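PDB 6BIO: clan CA, family C40, NlpC/P60 superfamily cysteine peptidase from Trichomonas vaginalis, which probably acts as a cysteine peptidase that cuts the peptide stems of bacterial peptidoglycan. Local coordinates for residues A158-L161 / V162-L166; L172-G176 / P177-D181; M186-A189 / Y190-D194; H198-A201 / D202-D205. All coordinates share one frame; numbering follows the deposited sequence. Where two conformers were deposited one is given.

How the contacts relate
The four contacts follow one another along the chain without overlap and gather in the NlpC/P60 peptidase part of the protein, their centres about 10 to 19 Å apart. Contact 1 closes helix 154-163 and contact 3 closes helix 182-191; these two contacts, on helices that pack together, have centres about 10 Å apart. Contact 2 is the hairpin-like turn leading into helix 182-191, and contact 4 begins the short helix 201-204. Links between them are specific: K165 reaches P177, the Y180 ring meets W188, and R199 pairs with D181. Contacts 1 and 4 do not touch, but contacts 2 and 3 each touch both, so helix ends, turn and loop are tied together within the peptidase part.

Contact 1. Residues A158-L161 / V162-L166; sequences AANL and VKTKL
T164 and L161 illustrate how a side chain can close the last turn of a helix. The hydroxyl T164 OG1 donates to L161 O at 2.7 Å, arriving in the carbonyl plane on a lone pair. A chi1 of 75° sets OG1 between the backbone N and carbonyl carbon of T164, facing back along the helix, and brings the methyl T164 CG2 to 3.3 Å from N160 O. L161 O is thus gripped twice, since T164 N adds a weak bond to it while giving its main one to N160 O at 3.1 Å. Slightly earlier, V162 N bonds to A158 O and K163 N to A159 O. Carbon then screens the latter oxygen, with V162 CG2 3.3 Å from A159 O and the extended K163 chain running past it.

Beyond this shell, A158 and V162 pack on M240 of strand 237-243, and V162 also meets A189 of helix 182-191. K165 sends its NZ to P177 O. The i-to-i+4 bonds of V162 N and K163 N give way to the weaker i-to-i+3 bond from T164 N to L161 O and to a type I turn from K163 to L166, as at the C-terminal end of a helix, here helix 154-163 of the papain-like NlpC/P60 fold.

Contact 2. Residues L172-G176 / P177-D181; sequences LGMSG and PDTYD
D181 and G173 meet at the firmly held end of this turn, where G173 N gives a hydrogen bond to D181 OD2 at 2.8 Å. The amide approaches from above the carboxylate plane, 43° out of it. A chi1 of 68° sets CG between the backbone N and carbonyl carbon of D181, and from there OD2 meets G173 N. Close by, D181 N donates to M174 O at 3.0 Å, and the same oxygen takes a CA-H contact from Y180, so this carbonyl meets two neighbouring groups of the returning strand. Packing is equally close at the Y180 ring. G176 CA lies over one face, 3.3 Å from Y180 CZ, and G176 has no side chain to hold the ring away from the main chain. S175 C comes obliquely to Y180 CE1 at 3.3 Å.

The other side is looser. M174 CB and CG both lie 3.5 Å from T179 OG1, a contact of van der Waals type, and bends at chi2 and chi3 bring the methyl M174 CE back to 3.7 Å from T179 OG1. Nearer the tip, G176 N makes only a weak bond to T179 O, and the chain reverses through the cis peptide before P177 into the exposed D178.

S175 and Y180 form a single beta bridge, while the backbone of Y180 also bonds to K169 and I171, pairing strand 179-180 in parallel with strand 169-170. D181 is the N-cap of helix 182-191: its OD1 bonds to G184 N and forms a salt bridge with R199. The Y180 ring meets W188 of that helix edge-to-face.

Contact 3. Residues M186-A189 / Y190-D194; sequences MQWA and YNRLD
Just before the Schellman motif that ends helix 182-191, R192 meets W188 one turn back. D194, with positive phi, is the C-prime residue; its N bonds to N191 O at 3.0 Å, and the amide after it returns to Y190 O. Within the preceding turn Y190 N reaches M186 O in a nearly straight bond (170° at the hydrogen), N191 N reaches Q187 O, and R192 N reaches W188 O with a weak second bond to A189 O.

The side chains add an oblique contact. W188 NE1 stands 3.5 Å above the guanidinium plane of R192, over its centre, whereas R192 CG lies 3.6 Å above the indole plane, toward its rim. The two planes are 60° apart, so this is not a parallel stack. The bend at chi2 (-59°) brings the guanidinium round so that NE1 lies over its face. N191 OD1 lies in the guanidinium plane at its edge and takes a weak bond from R192 NH1 at 3.1 Å. The same oxygen accepts from Y53 N, while R192 pairs with D51 in a salt bridge and with Y53 in a cation-pi contact, which together should fix the guanidinium's rotation.

Thus one side of the helix end faces residues 51-53. Another side packs inward: Y190 meets A158 and L193 meets L161 of helix 154-163, and M186, A189 and Y190 all touch M240 of strand 237-243.

Contact 4. Residues H198-A201 / D202-D205; sequences HRTA and DVQD
H198 lays its CB and the near part of its ring against V203, whose CG1 is 3.4 Å from H198 CB and approaches the ring obliquely. V203 holds this methyl anti to its own backbone N (chi1 -177°), pointing it at the histidine. The backbone of H198 is held as well: Q204 NE2 donates to H198 O at 2.9 Å, nearly straight and within the plane of its own amide. The same nitrogen serves S183 O, so it ties the loop to the start of helix 182-191. Q204 OE1, by contrast, is buried with no polar partner in the model.

T200 O accepts two amides, from Q204 N at 2.9 Å, nearly in line with the carbonyl, and from V203 N, which sits 54° out of the carbonyl plane. D205 N follows by bonding to A201 O. T200 and D202 lie side by side and point the same way, with T200 OG1 donating to D202 OD1 at 2.7 Å. An acid at this early position may also be favoured by the amide-rich helix end.

Around this turn, D205 OD1 accepts from T224, S270 and T271, and R199 makes a cation-pi contact with Y49. T200 stands at the N-cap position of helix 201-204, yet its hydroxyl turns to the D202 carboxylate and makes no capping bond, a departure from the classic N-cap or capping box. The double acceptance by T200 O and the bond from D205 N to A201 O are nonetheless features of a helix first turn.

Contact 1. Residues A158-L161 / V162-L166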
loop_
_atom_site.group_PDB
_atom_site.type_symbol
_atom_site.label_atom_id
_atom_site.label_comp_id
_atom_site.label_asym_id
_atom_site.label_seq_id
_atom_site.Cartn_x
_atom_site.Cartn_y
_atom_site.Cartn_z
ATOM N N ALA A 158 9.587 -0.338 -2.270
ATOM C CA ALA A 158 8.783 -0.063 -3.455
ATOM C C ALA A 158 9.547 -0.423 -4.721
ATOM O O ALA A 158 8.970 -0.993 -5.658
ATOM C CB ALA A 158 8.382 1.398 -3.465
ATOM N N ALA A 159 10.849 -0.120 -4.758
ATOM C CA ALA A 159 11.687 -0.465 -5.900
ATOM C C ALA A 159 11.745 -1.973 -6.082
ATOM O O ALA A 159 11.666 -2.472 -7.210
ATOM C CB ALA A 159 13.089 0.103 -5.699
ATOM N N ASN A 160 11.883 -2.733 -4.986
ATOM C CA ASN A 160 11.817 -4.189 -5.120
ATOM C C ASN A 160 10.466 -4.617 -5.705
ATOM O O ASN A 160 10.405 -5.485 -6.591
ATOM C CB ASN A 160 12.069 -4.889 -3.790
ATOM C CG ASN A 160 11.815 -6.410 -3.907
ATOM O OD1 ASN A 160 12.601 -7.162 -4.517
ATOM N ND2 ASN A 160 10.715 -6.868 -3.330
ATOM N N LEU A 161 9.365 -4.046 -5.205
ATOM C CA LEU A 161 8.044 -4.464 -5.689
ATOM C C LEU A 161 7.890 -4.260 -7.198
ATOM O O LEU A 161 7.366 -5.142 -7.880
ATOM C CB LEU A 161 6.945 -3.732 -4.913
ATOM C CG LEU A 161 6.700 -4.349 -3.537
ATOM C CD1 LEU A 161 6.125 -3.354 -2.551
ATOM C CD2 LEU A 161 5.775 -5.561 -3.662
ATOM N N VAL A 162 8.320 -3.105 -7.740
ATOM C CA VAL A 162 8.177 -2.956 -9.190
ATOM C C VAL A 162 9.094 -3.911 -9.940
ATOM O O VAL A 162 8.732 -4.369 -11.032
ATOM C CB VAL A 162 8.291 -1.505 -9.695
ATOM C CG1 VAL A 162 7.218 -0.631 -9.102
ATOM C CG2 VAL A 162 9.691 -0.932 -9.429
ATOM N N LYS A 163 10.265 -4.249 -9.389
ATOM C CA LYS A 163 11.117 -5.243 -10.041
ATOM C C LYS A 163 10.411 -6.577 -10.173
ATOM O O LYS A 163 10.639 -7.278 -11.147
ATOM C CB LYS A 163 12.442 -5.413 -9.298
ATOM C CG LYS A 163 13.343 -4.201 -9.407
ATOM C CD LYS A 163 14.580 -4.340 -8.526
ATOM C CE LYS A 163 15.332 -3.032 -8.477
ATOM N NZ LYS A 163 16.657 -3.176 -7.755
ATOM N N THR A 164 9.559 -6.939 -9.207
ATOM C CA THR A 164 8.857 -8.224 -9.272
ATOM C C THR A 164 7.893 -8.280 -10.444
ATOM O O THR A 164 7.372 -9.370 -10.751
ATOM C CB THR A 164 8.068 -8.544 -7.986
ATOM O OG1 THR A 164 6.878 -7.762 -7.893
ATOM C CG2 THR A 164 8.928 -8.400 -6.731
ATOM N N LYS A 165 7.618 -7.130 -11.087
ATOM C CA LYS A 165 6.700 -7.088 -12.213
ATOM C C LYS A 165 7.399 -6.876 -13.548
ATOM O O LYS A 165 6.715 -6.719 -14.586
ATOM C CB LYS A 165 5.615 -6.031 -12.003
ATOM C CG LYS A 165 4.771 -6.320 -10.735
ATOM C CD LYS A 165 4.046 -7.645 -10.808
ATOM C CE LYS A 165 3.211 -7.853 -9.567
ATOM N NZ LYS A 165 2.286 -9.003 -9.672
ATOM N N LEU A 166 8.726 -6.872 -13.557
ATOM C CA LEU A 166 9.433 -6.841 -14.830
ATOM C C LEU A 166 8.892 -7.922 -15.765
ATOM O O LEU A 166 8.690 -9.084 -15.362
ATOM C CB LEU A 166 10.933 -7.046 -14.612
ATOM C CG LEU A 166 11.610 -5.791 -14.037
ATOM C CD1 LEU A 166 12.959 -6.143 -13.435
ATOM C CD2 LEU A 166 11.743 -4.661 -15.086
#

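Contact 2. Residues L172-G176 / P177-D181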
loop_
_atom_site.group_PDB
_atom_site.type_symbol
_atom_site.label_atom_id
_atom_site.label_comp_id
_atom_site.label_asym_id
_atom_site.label_seq_id
_atom_site.Cartn_x
_atom_site.Cartn_y
_atom_site.Cartn_z
ATOM N N LEU A 172 -3.547 -0.682 -21.042
ATOM C CA LEU A 172 -4.120 0.554 -20.546
ATOM C C LEU A 172 -5.213 0.247 -19.527
ATOM O O LEU A 172 -6.105 -0.584 -19.762
ATOM C CB LEU A 172 -4.650 1.412 -21.704
ATOM C CG LEU A 172 -5.255 2.745 -21.320
ATOM C CD1 LEU A 172 -4.230 3.608 -20.758
ATOM C CD2 LEU A 172 -5.902 3.440 -22.532
ATOM N N GLY A 173 -5.160 0.955 -18.411
ATOM C CA GLY A 173 -6.209 0.858 -17.423
ATOM C C GLY A 173 -6.060 -0.241 -16.397
ATOM O O GLY A 173 -6.995 -0.455 -15.620
ATOM N N MET A 174 -4.927 -0.947 -16.371
ATOM C CA MET A 174 -4.752 -2.104 -15.505
ATOM C C MET A 174 -3.733 -1.838 -14.404
ATOM O O MET A 174 -2.797 -1.048 -14.572
ATOM C CB MET A 174 -4.344 -3.322 -16.337
ATOM C CG MET A 174 -5.355 -3.704 -17.365
ATOM S SD MET A 174 -6.935 -4.142 -16.682
ATOM C CE MET A 174 -6.561 -5.736 -16.079
ATOM N N SER A 175 -3.915 -2.536 -13.289
ATOM C CA SER A 175 -3.076 -2.383 -12.118
ATOM C C SER A 175 -2.801 -3.730 -11.436
ATOM O O SER A 175 -2.659 -3.789 -10.212
ATOM C CB SER A 175 -3.651 -1.380 -11.136
ATOM O OG SER A 175 -4.964 -1.724 -10.796
ATOM N N GLY A 176 -2.683 -4.808 -12.200
ATOM C CA GLY A 176 -2.205 -6.080 -11.686
ATOM C C GLY A 176 -3.287 -7.084 -11.405
ATOM O O GLY A 176 -4.481 -6.754 -11.354
ATOM N N PRO A 177 -2.881 -8.337 -11.158
ATOM C CA PRO A 177 -1.493 -8.753 -10.915
ATOM C C PRO A 177 -0.639 -9.001 -12.148
ATOM O O PRO A 177 0.569 -9.029 -12.002
ATOM C CB PRO A 177 -1.657 -10.088 -10.148
ATOM C CG PRO A 177 -2.940 -10.587 -10.624
ATOM C CD PRO A 177 -3.833 -9.378 -10.762
ATOM N N ASP A 178 -1.236 -9.194 -13.322
ATOM C CA ASP A 178 -0.466 -9.638 -14.474
ATOM C C ASP A 178 -0.196 -8.559 -15.497
ATOM O O ASP A 178 0.783 -8.684 -16.240
ATOM C CB ASP A 178 -1.188 -10.737 -15.230
ATOM C CG ASP A 178 -1.229 -11.990 -14.441
ATOM O OD1 ASP A 178 -0.140 -12.504 -14.062
ATOM O OD2 ASP A 178 -2.333 -12.435 -14.187
ATOM N N THR A 179 -1.035 -7.523 -15.580
ATOM C CA THR A 179 -0.850 -6.486 -16.584
ATOM C C THR A 179 -0.994 -5.120 -15.929
ATOM O O THR A 179 -1.646 -4.980 -14.882
ATOM C CB THR A 179 -1.836 -6.628 -17.752
ATOM O OG1 THR A 179 -3.184 -6.430 -17.293
ATOM C CG2 THR A 179 -1.686 -7.975 -18.452
ATOM N N TYR A 180 -0.353 -4.110 -16.530
ATOM C CA TYR A 180 -0.219 -2.805 -15.903
ATOM C C TYR A 180 -0.152 -1.725 -16.959
ATOM O O TYR A 180 0.375 -1.939 -18.048
ATOM C CB TYR A 180 1.096 -2.699 -15.114
ATOM C CG TYR A 180 1.074 -3.491 -13.827
ATOM C CD1 TYR A 180 0.562 -2.944 -12.688
ATOM C CD2 TYR A 180 1.515 -4.811 -13.782
ATOM C CE1 TYR A 180 0.506 -3.648 -11.524
ATOM C CE2 TYR A 180 1.444 -5.558 -12.638
ATOM C CZ TYR A 180 0.932 -4.967 -11.498
ATOM O OH TYR A 180 0.820 -5.694 -10.331
ATOM N N ASP A 181 -0.631 -0.524 -16.587
ATOM C CA ASP A 181 -0.175 0.678 -17.270
ATOM C C ASP A 181 0.781 1.422 -16.349
ATOM O O ASP A 181 1.125 0.965 -15.262
ATOM C CB ASP A 181 -1.329 1.533 -17.810
ATOM C CG ASP A 181 -2.179 2.186 -16.754
ATOM O OD1 ASP A 181 -1.758 2.286 -15.607
ATOM O OD2 ASP A 181 -3.310 2.595 -17.119
#

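Contact 3. Residues M186-A189 / Y190-D194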
loop_
_atom_site.group_PDB
_atom_site.type_symbol
_atom_site.label_atom_id
_atom_site.label_comp_id
_atom_site.label_asym_id
_atom_site.label_seq_id
_atom_site.Cartn_x
_atom_site.Cartn_y
_atom_site.Cartn_z
ATOM N N MET A 186 2.576 2.068 -10.364
ATOM C CA MET A 186 2.989 2.852 -9.201
ATOM C C MET A 186 2.000 2.678 -8.074
ATOM O O MET A 186 2.400 2.454 -6.930
ATOM C CB MET A 186 3.085 4.326 -9.572
ATOM C CG MET A 186 3.965 4.712 -10.768
ATOM S SD MET A 186 5.745 4.327 -10.643
ATOM C CE MET A 186 5.760 2.648 -11.307
ATOM N N GLN A 187 0.705 2.779 -8.380
ATOM C CA GLN A 187 -0.298 2.701 -7.325
ATOM C C GLN A 187 -0.307 1.313 -6.703
ATOM O O GLN A 187 -0.394 1.177 -5.477
ATOM C CB GLN A 187 -1.668 3.083 -7.859
ATOM C CG GLN A 187 -2.731 3.151 -6.759
ATOM C CD GLN A 187 -4.121 3.394 -7.280
ATOM O OE1 GLN A 187 -4.631 2.656 -8.131
ATOM N NE2 GLN A 187 -4.770 4.410 -6.755
ATOM N N TRP A 188 -0.186 0.274 -7.534
ATOM C CA TRP A 188 -0.131 -1.091 -7.033
ATOM C C TRP A 188 1.041 -1.267 -6.067
ATOM O O TRP A 188 0.916 -1.881 -4.996
ATOM C CB TRP A 188 -0.029 -2.067 -8.225
ATOM C CG TRP A 188 0.328 -3.452 -7.740
ATOM C CD1 TRP A 188 -0.498 -4.376 -7.223
ATOM C CD2 TRP A 188 1.655 -3.980 -7.613
ATOM N NE1 TRP A 188 0.231 -5.460 -6.775
ATOM C CE2 TRP A 188 1.551 -5.236 -6.995
ATOM C CE3 TRP A 188 2.919 -3.514 -7.974
ATOM C CZ2 TRP A 188 2.670 -6.026 -6.733
ATOM C CZ3 TRP A 188 4.006 -4.302 -7.701
ATOM C CH2 TRP A 188 3.873 -5.529 -7.060
ATOM N N ALA A 189 2.232 -0.826 -6.472
ATOM C CA ALA A 189 3.413 -1.077 -5.652
ATOM C C ALA A 189 3.224 -0.462 -4.270
ATOM O O ALA A 189 3.537 -1.070 -3.241
ATOM C CB ALA A 189 4.668 -0.526 -6.327
ATOM N N TYR A 190 2.736 0.785 -4.226
ATOM C CA TYR A 190 2.522 1.417 -2.929
ATOM C C TYR A 190 1.347 0.811 -2.164
ATOM O O TYR A 190 1.380 0.754 -0.923
ATOM C CB TYR A 190 2.474 2.959 -3.072
ATOM C CG TYR A 190 3.894 3.504 -3.073
ATOM C CD1 TYR A 190 4.542 3.664 -1.872
ATOM C CD2 TYR A 190 4.579 3.797 -4.237
ATOM C CE1 TYR A 190 5.835 4.078 -1.820
ATOM C CE2 TYR A 190 5.896 4.212 -4.194
ATOM C CZ TYR A 190 6.508 4.392 -2.973
ATOM O OH TYR A 190 7.819 4.802 -2.877
ATOM N N ASN A 191 0.356 0.254 -2.861
ATOM C CA ASN A 191 -0.713 -0.477 -2.184
ATOM C C ASN A 191 -0.118 -1.598 -1.342
ATOM O O ASN A 191 -0.562 -1.843 -0.218
ATOM C CB ASN A 191 -1.696 -1.062 -3.194
ATOM C CG ASN A 191 -2.767 -1.871 -2.489
ATOM O OD1 ASN A 191 -2.708 -3.100 -2.404
ATOM N ND2 ASN A 191 -3.731 -1.180 -1.922
ATOM N N ARG A 192 0.898 -2.287 -1.865
ATOM C CA ARG A 192 1.528 -3.382 -1.137
ATOM C C ARG A 192 2.351 -2.935 0.060
ATOM O O ARG A 192 2.741 -3.778 0.887
ATOM C CB ARG A 192 2.370 -4.164 -2.118
ATOM C CG ARG A 192 1.567 -4.988 -3.140
ATOM C CD ARG A 192 0.678 -5.993 -2.490
ATOM N NE ARG A 192 0.050 -6.930 -3.403
ATOM C CZ ARG A 192 -1.203 -6.879 -3.815
ATOM N NH1 ARG A 192 -1.981 -5.878 -3.508
ATOM N NH2 ARG A 192 -1.682 -7.861 -4.555
ATOM N N LEU A 193 2.581 -1.634 0.213
ATOM C CA LEU A 193 3.206 -1.027 1.385
ATOM C C LEU A 193 2.202 -0.253 2.221
ATOM O O LEU A 193 2.584 0.486 3.144
ATOM C CB LEU A 193 4.336 -0.096 0.925
ATOM C CG LEU A 193 5.438 -0.839 0.146
ATOM C CD1 LEU A 193 6.431 0.137 -0.447
ATOM C CD2 LEU A 193 6.192 -1.870 1.012
ATOM N N ASP A 194 0.912 -0.416 1.936
ATOM C CA ASP A 194 -0.140 0.254 2.696
ATOM C C ASP A 194 0.025 1.768 2.641
ATOM O O ASP A 194 -0.233 2.465 3.621
ATOM C CB ASP A 194 -0.221 -0.264 4.132
ATOM C CG ASP A 194 -1.518 0.099 4.863
ATOM O OD1 ASP A 194 -2.554 0.349 4.221
ATOM O OD2 ASP A 194 -1.430 0.070 6.118
#

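Contact 4. Residues H198-A201 / D202-D205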
loop_
_atom_site.group_PDB
_atom_site.type_symbol
_atom_site.label_atom_id
_atom_site.label_comp_id
_atom_site.label_asym_id
_atom_site.label_seq_id
_atom_site.Cartn_x
_atom_site.Cartn_y
_atom_site.Cartn_z
ATOM N N HIS A 198 -2.828 8.274 -5.761
ATOM C CA HIS A 198 -3.900 8.279 -6.735
ATOM C C HIS A 198 -3.509 7.463 -7.955
ATOM O O HIS A 198 -2.375 6.994 -8.101
ATOM C CB HIS A 198 -4.277 9.722 -7.089
ATOM C CG HIS A 198 -5.086 10.383 -6.018
ATOM N ND1 HIS A 198 -6.421 10.100 -5.812
ATOM C CD2 HIS A 198 -4.729 11.261 -5.042
ATOM C CE1 HIS A 198 -6.858 10.792 -4.780
ATOM N NE2 HIS A 198 -5.861 11.509 -4.299
ATOM N N ARG A 199 -4.484 7.253 -8.819
ATOM C CA ARG A 199 -4.360 6.265 -9.880
ATOM C C ARG A 199 -3.670 6.762 -11.139
ATOM O O ARG A 199 -3.034 5.940 -11.820
ATOM C CB ARG A 199 -5.747 5.716 -10.214
ATOM C CG ARG A 199 -5.837 4.753 -11.384
ATOM C CD ARG A 199 -4.980 3.509 -11.180
ATOM N NE ARG A 199 -5.094 2.560 -12.290
ATOM C CZ ARG A 199 -4.412 2.644 -13.417
ATOM N NH1 ARG A 199 -3.664 3.702 -13.664
ATOM N NH2 ARG A 199 -4.579 1.703 -14.317
ATOM N N THR A 200 -3.808 8.028 -11.503
ATOM C CA THR A 200 -3.309 8.508 -12.789
ATOM C C THR A 200 -2.063 9.380 -12.584
ATOM O O THR A 200 -1.898 10.057 -11.553
ATOM C CB THR A 200 -4.407 9.240 -13.563
ATOM O OG1 THR A 200 -4.859 10.360 -12.819
ATOM C CG2 THR A 200 -5.573 8.338 -13.808
ATOM N N ALA A 201 -1.225 9.416 -13.625
ATOM C CA ALA A 201 0.051 10.091 -13.522
ATOM C C ALA A 201 -0.140 11.566 -13.228
ATOM O O ALA A 201 0.625 12.148 -12.475
ATOM C CB ALA A 201 0.865 9.932 -14.807
ATOM N N ASP A 202 -1.145 12.201 -13.855
ATOM C CA ASP A 202 -1.321 13.632 -13.652
ATOM C C ASP A 202 -1.769 14.010 -12.248
ATOM O O ASP A 202 -1.660 15.172 -11.866
ATOM C CB ASP A 202 -2.288 14.205 -14.687
ATOM C CG ASP A 202 -3.669 13.562 -14.673
ATOM O OD1 ASP A 202 -3.899 12.526 -14.034
ATOM O OD2 ASP A 202 -4.543 14.045 -15.411
ATOM N N VAL A 203 -2.263 13.071 -11.467
ATOM C CA VAL A 203 -2.583 13.288 -10.075
ATOM C C VAL A 203 -1.455 12.842 -9.162
ATOM O O VAL A 203 -1.165 13.495 -8.154
ATOM C CB VAL A 203 -3.938 12.651 -9.720
ATOM C CG1 VAL A 203 -4.290 12.945 -8.276
ATOM C CG2 VAL A 203 -4.996 13.229 -10.617
ATOM N N GLN A 204 -0.790 11.743 -9.521
ATOM C CA GLN A 204 0.395 11.335 -8.778
ATOM C C GLN A 204 1.420 12.455 -8.743
ATOM O O GLN A 204 2.132 12.632 -7.755
ATOM C CB GLN A 204 0.992 10.089 -9.424
ATOM C CG GLN A 204 0.086 8.876 -9.263
ATOM C CD GLN A 204 0.525 7.670 -10.079
ATOM O OE1 GLN A 204 1.496 7.728 -10.841
ATOM N NE2 GLN A 204 -0.160 6.578 -9.913
ATOM N N ASP A 205 1.458 13.247 -9.810
ATOM C CA ASP A 205 2.332 14.419 -9.955
ATOM C C ASP A 205 2.095 15.487 -8.909
ATOM O O ASP A 205 2.931 16.388 -8.777
ATOM C CB ASP A 205 2.066 15.028 -11.335
ATOM C CG ASP A 205 2.935 16.244 -11.657
ATOM O OD1 ASP A 205 4.166 16.064 -11.807
ATOM O OD2 ASP A 205 2.316 17.330 -11.825
#